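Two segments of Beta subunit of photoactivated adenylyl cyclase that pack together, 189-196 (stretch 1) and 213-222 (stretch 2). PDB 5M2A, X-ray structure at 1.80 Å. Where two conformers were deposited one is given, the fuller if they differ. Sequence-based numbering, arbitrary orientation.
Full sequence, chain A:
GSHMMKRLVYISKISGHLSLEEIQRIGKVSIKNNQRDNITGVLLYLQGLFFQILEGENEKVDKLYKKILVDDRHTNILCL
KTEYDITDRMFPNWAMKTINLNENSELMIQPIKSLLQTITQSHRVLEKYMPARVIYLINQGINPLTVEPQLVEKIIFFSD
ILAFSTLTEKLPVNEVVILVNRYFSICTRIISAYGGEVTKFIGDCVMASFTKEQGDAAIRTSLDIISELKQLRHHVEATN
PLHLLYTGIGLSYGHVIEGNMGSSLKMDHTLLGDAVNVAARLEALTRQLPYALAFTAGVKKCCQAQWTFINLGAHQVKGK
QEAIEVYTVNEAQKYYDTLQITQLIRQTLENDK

Stretch 1 (189-196) RIISAYGG
Stretch 2 (213-222) EQGDAAIRTS

How do the backbones meet? Stretch 1 is helical through Ala193 and leaves helical angles at Tyr194 (-90/7); stretch 2 is helical from Gly215, with Gln214 at the N-cap position. Ile191 CA lies 5.8 Å from Thr221 CA, and Tyr194 CA 5.8 Å from Ala217 CA, so the chains run antiparallel. No direct hydrogen bond crosses; packing buries 357 Å².

What does Tyr194 do? With chi1 -80° (m) and chi2 -86°, one face of the Tyr194 ring lies over Thr221 N and Arg220 C: Tyr194 CD1 is 3.9 Å from Ala217 CB and Tyr194 CE1 3.6 Å from Arg220 CB. Ala217 offers its single methyl group to the ring. Arg220 (m, t, t) starts toward stretch 1, but its end leads away, leaving its aliphatic base against the ring.

Why does Thr221 suit a buried place? At chi1 -70° (m), Thr221 OG1 donates to Ala217 O (2.8 Å), satisfying the hydroxyl within its own helix, while Tyr194 CB sits 3.2 Å from Thr221 OG1. Thr221 CG2 meets Ile191 CG1 at 3.7 Å and Ile190 CG2 at 4.1 Å; both isoleucines are m, t.

What joins the loop of stretch 1 to Gln214? Gly195 adopts 86/4, where a CB would crowd the preceding carbonyl and Gln214 NE2. The CA-to-CB bond of Gln214 (chi1 m, chi2 t, chi3 -22°) points toward stretch 1, and Gln214 NE2 comes to 3.5 Å from Gly195 O, a contact and not a hydrogen bond. One water donates to Gly195 O and Gln214 OE1, 2.8 Å each.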

ATOM      1  N   ARG A 189     -12.751   8.118   5.536  1.00 18.16           N
ATOM      2  CA  ARG A 189     -13.766   7.893   6.558  1.00 19.51           C
ATOM      3  C   ARG A 189     -15.121   7.601   5.932  1.00 16.95           C
ATOM      4  O   ARG A 189     -15.813   6.653   6.323  1.00 18.85           O
ATOM      5  CB  ARG A 189     -13.853   9.099   7.502  1.00 18.18           C
ATOM      6  CG  ARG A 189     -15.009   9.013   8.486  1.00 23.72           C
ATOM      7  CD  ARG A 189     -14.991  10.140   9.513  1.00 28.15           C
ATOM      8  NE  ARG A 189     -14.596  11.420   8.933  1.00 23.63           N
ATOM      9  CZ  ARG A 189     -15.433  12.265   8.334  1.00 33.62           C
ATOM     10  NH1 ARG A 189     -16.730  11.966   8.211  1.00 26.53           N
ATOM     11  NH2 ARG A 189     -14.968  13.411   7.844  1.00 31.23           N
ATOM     12  N   ILE A 190     -15.504   8.396   4.937  1.00 17.02           N
ATOM     13  CA  ILE A 190     -16.845   8.294   4.382  1.00 18.63           C
ATOM     14  C   ILE A 190     -16.970   7.054   3.511  1.00 16.71           C
ATOM     15  O   ILE A 190     -17.954   6.321   3.614  1.00 18.46           O
ATOM     16  CB  ILE A 190     -17.200   9.579   3.617  1.00 18.55           C
ATOM     17  CG1 ILE A 190     -17.292  10.742   4.622  1.00 17.76           C
ATOM     18  CG2 ILE A 190     -18.517   9.421   2.854  1.00 18.58           C
ATOM     19  CD1 ILE A 190     -17.479  12.115   3.980  1.00 19.83           C
ATOM     20  N   ILE A 191     -15.981   6.810   2.641  1.00 16.93           N
ATOM     21  CA  ILE A 191     -15.966   5.584   1.836  1.00 14.69           C
ATOM     22  C   ILE A 191     -16.132   4.371   2.743  1.00 14.59           C
ATOM     23  O   ILE A 191     -16.934   3.468   2.474  1.00 17.27           O
ATOM     24  CB  ILE A 191     -14.658   5.494   1.028  1.00 15.23           C
ATOM     25  CG1 ILE A 191     -14.630   6.567  -0.066  1.00 15.86           C
ATOM     26  CG2 ILE A 191     -14.472   4.062   0.439  1.00 15.22           C
ATOM     27  CD1 ILE A 191     -13.261   6.767  -0.714  1.00 16.29           C
ATOM     28  N   SER A 192     -15.357   4.327   3.833  1.00 15.86           N
ATOM     29  CA  SER A 192     -15.367   3.163   4.717  1.00 16.96           C
ATOM     30  C   SER A 192     -16.669   3.065   5.505  1.00 23.71           C
ATOM     31  O   SER A 192     -17.136   1.960   5.812  1.00 21.47           O
ATOM     32  CB  SER A 192     -14.167   3.227   5.668  1.00 25.12           C
ATOM     33  OG  SER A 192     -12.955   3.301   4.927  1.00 29.59           O
ATOM     34  N   ALA A 193     -17.271   4.208   5.842  1.00 22.91           N
ATOM     35  CA  ALA A 193     -18.560   4.190   6.528  1.00 24.37           C
ATOM     36  C   ALA A 193     -19.648   3.575   5.659  1.00 24.39           C
ATOM     37  O   ALA A 193     -20.567   2.930   6.179  1.00 21.89           O
ATOM     38  CB  ALA A 193     -18.964   5.605   6.935  1.00 25.61           C
ATOM     39  N   TYR A 194     -19.565   3.764   4.345  1.00 18.87           N
ATOM     40  CA  TYR A 194     -20.547   3.206   3.430  1.00 17.65           C
ATOM     41  C   TYR A 194     -20.168   1.807   2.948  1.00 24.38           C
ATOM     42  O   TYR A 194     -20.833   1.273   2.059  1.00 20.94           O
ATOM     43  CB  TYR A 194     -20.752   4.145   2.230  1.00 18.17           C
ATOM     44  CG  TYR A 194     -21.661   5.324   2.524  1.00 22.36           C
ATOM     45  CD1 TYR A 194     -23.038   5.206   2.409  1.00 24.88           C
ATOM     46  CD2 TYR A 194     -21.139   6.555   2.913  1.00 24.21           C
ATOM     47  CE1 TYR A 194     -23.878   6.283   2.672  1.00 24.92           C
ATOM     48  CE2 TYR A 194     -21.962   7.628   3.168  1.00 21.71           C
ATOM     49  CZ  TYR A 194     -23.329   7.492   3.046  1.00 21.87           C
ATOM     50  OH  TYR A 194     -24.151   8.558   3.311  1.00 23.41           O
ATOM     51  N   GLY A 195     -19.116   1.211   3.509  1.00 24.83           N
ATOM     52  CA  GLY A 195     -18.730  -0.137   3.162  1.00 28.99           C
ATOM     53  C   GLY A 195     -17.835  -0.265   1.952  1.00 23.35           C
ATOM     54  O   GLY A 195     -17.545  -1.393   1.543  1.00 22.58           O
ATOM     55  N   GLY A 196     -17.401   0.845   1.360  1.00 17.55           N
ATOM     56  CA  GLY A 196     -16.432   0.787   0.285  1.00 17.89           C
ATOM     57  C   GLY A 196     -15.056   0.407   0.794  1.00 23.36           C
ATOM     58  O   GLY A 196     -14.778   0.422   1.998  1.00 20.68           O
ATOM     59  N   GLU A 213     -23.865  -4.331  -5.337  1.00 20.96           N
ATOM     60  CA  GLU A 213     -24.989  -4.078  -4.448  1.00 22.11           C
ATOM     61  C   GLU A 213     -24.893  -2.724  -3.749  1.00 23.29           C
ATOM     62  O   GLU A 213     -25.792  -2.384  -2.978  1.00 23.88           O
ATOM     63  CB  GLU A 213     -25.095  -5.189  -3.399  1.00 32.26           C
ATOM     64  CG  GLU A 213     -25.577  -6.532  -3.949  1.00 38.48           C
ATOM     65  CD  GLU A 213     -24.483  -7.293  -4.679  1.00 47.06           C
ATOM     66  OE1 GLU A 213     -23.295  -6.954  -4.483  1.00 45.32           O
ATOM     67  OE2 GLU A 213     -24.811  -8.231  -5.449  1.00 47.42           O
ATOM     68  N   GLN A 214     -23.841  -1.951  -4.012  1.00 20.34           N
ATOM     69  CA  GLN A 214     -23.550  -0.711  -3.295  1.00 21.97           C
ATOM     70  C   GLN A 214     -23.625   0.519  -4.198  1.00 21.84           C
ATOM     71  O   GLN A 214     -22.974   1.533  -3.929  1.00 21.85           O
ATOM     72  CB  GLN A 214     -22.178  -0.805  -2.624  1.00 18.31           C
ATOM     73  CG  GLN A 214     -22.187  -1.704  -1.389  1.00 18.91           C
ATOM     74  CD  GLN A 214     -20.805  -1.979  -0.824  1.00 21.14           C
ATOM     75  OE1 GLN A 214     -19.799  -1.873  -1.517  1.00 21.51           O
ATOM     76  NE2 GLN A 214     -20.759  -2.358   0.448  1.00 27.78           N
ATOM     77  N   GLY A 215     -24.447   0.465  -5.248  1.00 20.81           N
ATOM     78  CA  GLY A 215     -24.557   1.613  -6.144  1.00 20.00           C
ATOM     79  C   GLY A 215     -25.035   2.863  -5.430  1.00 20.56           C
ATOM     80  O   GLY A 215     -24.459   3.945  -5.580  1.00 20.12           O
ATOM     81  N   ASP A 216     -26.093   2.733  -4.630  1.00 20.20           N
ATOM     82  CA  ASP A 216     -26.584   3.904  -3.916  1.00 18.35           C
ATOM     83  C   ASP A 216     -25.574   4.365  -2.875  1.00 18.80           C
ATOM     84  O   ASP A 216     -25.370   5.567  -2.696  1.00 19.01           O
ATOM     85  CB  ASP A 216     -27.945   3.607  -3.284  1.00 21.24           C
ATOM     86  CG  ASP A 216     -28.999   3.241  -4.319  1.00 29.26           C
ATOM     87  OD1 ASP A 216     -29.295   4.086  -5.192  1.00 22.78           O
ATOM     88  OD2 ASP A 216     -29.531   2.112  -4.270  1.00 29.24           O
ATOM     89  N   ALA A 217     -24.912   3.426  -2.188  1.00 19.28           N
ATOM     90  CA  ALA A 217     -23.873   3.820  -1.236  1.00 21.67           C
ATOM     91  C   ALA A 217     -22.744   4.581  -1.923  1.00 18.15           C
ATOM     92  O   ALA A 217     -22.170   5.516  -1.343  1.00 18.68           O
ATOM     93  CB  ALA A 217     -23.310   2.594  -0.515  1.00 18.02           C
ATOM     94  N   ALA A 218     -22.397   4.183  -3.148  1.00 16.34           N
ATOM     95  CA  ALA A 218     -21.355   4.873  -3.909  1.00 14.49           C
ATOM     96  C   ALA A 218     -21.754   6.310  -4.245  1.00 17.10           C
ATOM     97  O   ALA A 218     -20.925   7.232  -4.173  1.00 17.43           O
ATOM     98  CB  ALA A 218     -21.056   4.086  -5.183  1.00 15.56           C
ATOM     99  N   ILE A 219     -23.008   6.520  -4.639  1.00 18.49           N
ATOM    100  CA  ILE A 219     -23.483   7.873  -4.926  0.53 17.49           C
ATOM    101  C   ILE A 219     -23.521   8.698  -3.643  1.00 17.83           C
ATOM    102  O   ILE A 219     -23.071   9.847  -3.607  1.00 16.08           O
ATOM    103  CB  ILE A 219     -24.868   7.818  -5.596  0.53 21.02           C
ATOM    104  CG1 ILE A 219     -24.800   7.005  -6.891  0.53 19.82           C
ATOM    105  CG2 ILE A 219     -25.418   9.229  -5.831  0.53 19.79           C
ATOM    106  CD1 ILE A 219     -23.947   7.634  -7.944  0.53 22.31           C
ATOM    107  N   ARG A 220     -24.077   8.116  -2.575  1.00 16.17           N
ATOM    108  CA  ARG A 220     -24.158   8.817  -1.289  1.00 17.33           C
ATOM    109  C   ARG A 220     -22.773   9.153  -0.748  1.00 18.61           C
ATOM    110  O   ARG A 220     -22.559  10.240  -0.189  1.00 20.20           O
ATOM    111  CB  ARG A 220     -24.933   7.959  -0.281  1.00 19.23           C
ATOM    112  CG  ARG A 220     -26.376   7.792  -0.648  1.00 16.30           C
ATOM    113  CD  ARG A 220     -27.115   6.815   0.266  1.00 17.40           C
ATOM    114  NE  ARG A 220     -28.525   6.797  -0.115  1.00 22.23           N
ATOM    115  CZ  ARG A 220     -29.288   5.709  -0.094  1.00 24.16           C
ATOM    116  NH1 ARG A 220     -28.767   4.554   0.286  1.00 24.37           N
ATOM    117  NH2 ARG A 220     -30.563   5.770  -0.456  1.00 22.81           N
ATOM    118  N   THR A 221     -21.836   8.214  -0.855  1.00 20.36           N
ATOM    119  CA  THR A 221     -20.449   8.505  -0.521  1.00 19.07           C
ATOM    120  C   THR A 221     -19.973   9.765  -1.229  1.00 17.85           C
ATOM    121  O   THR A 221     -19.429  10.686  -0.605  1.00 16.49           O
ATOM    122  CB  THR A 221     -19.575   7.322  -0.923  1.00 18.96           C
ATOM    123  OG1 THR A 221     -19.838   6.217  -0.053  1.00 17.65           O
ATOM    124  CG2 THR A 221     -18.107   7.703  -0.836  1.00 20.09           C
ATOM    125  N   SER A 222     -20.155   9.802  -2.546  1.00 15.44           N
ATOM    126  CA  SER A 222     -19.675  10.924  -3.345  1.00 15.45           C
ATOM    127  C   SER A 222     -20.321  12.232  -2.908  1.00 14.44           C
ATOM    128  O   SER A 222     -19.650  13.265  -2.786  1.00 16.94           O
ATOM    129  CB  SER A 222     -19.961  10.643  -4.823  1.00 19.12           C
ATOM    130  OG  SER A 222     -19.367   9.407  -5.196  1.00 17.25           O
TER
HETATM  131  O   HOH W   1     -17.229  -2.750  -0.860  1.00 20.02           O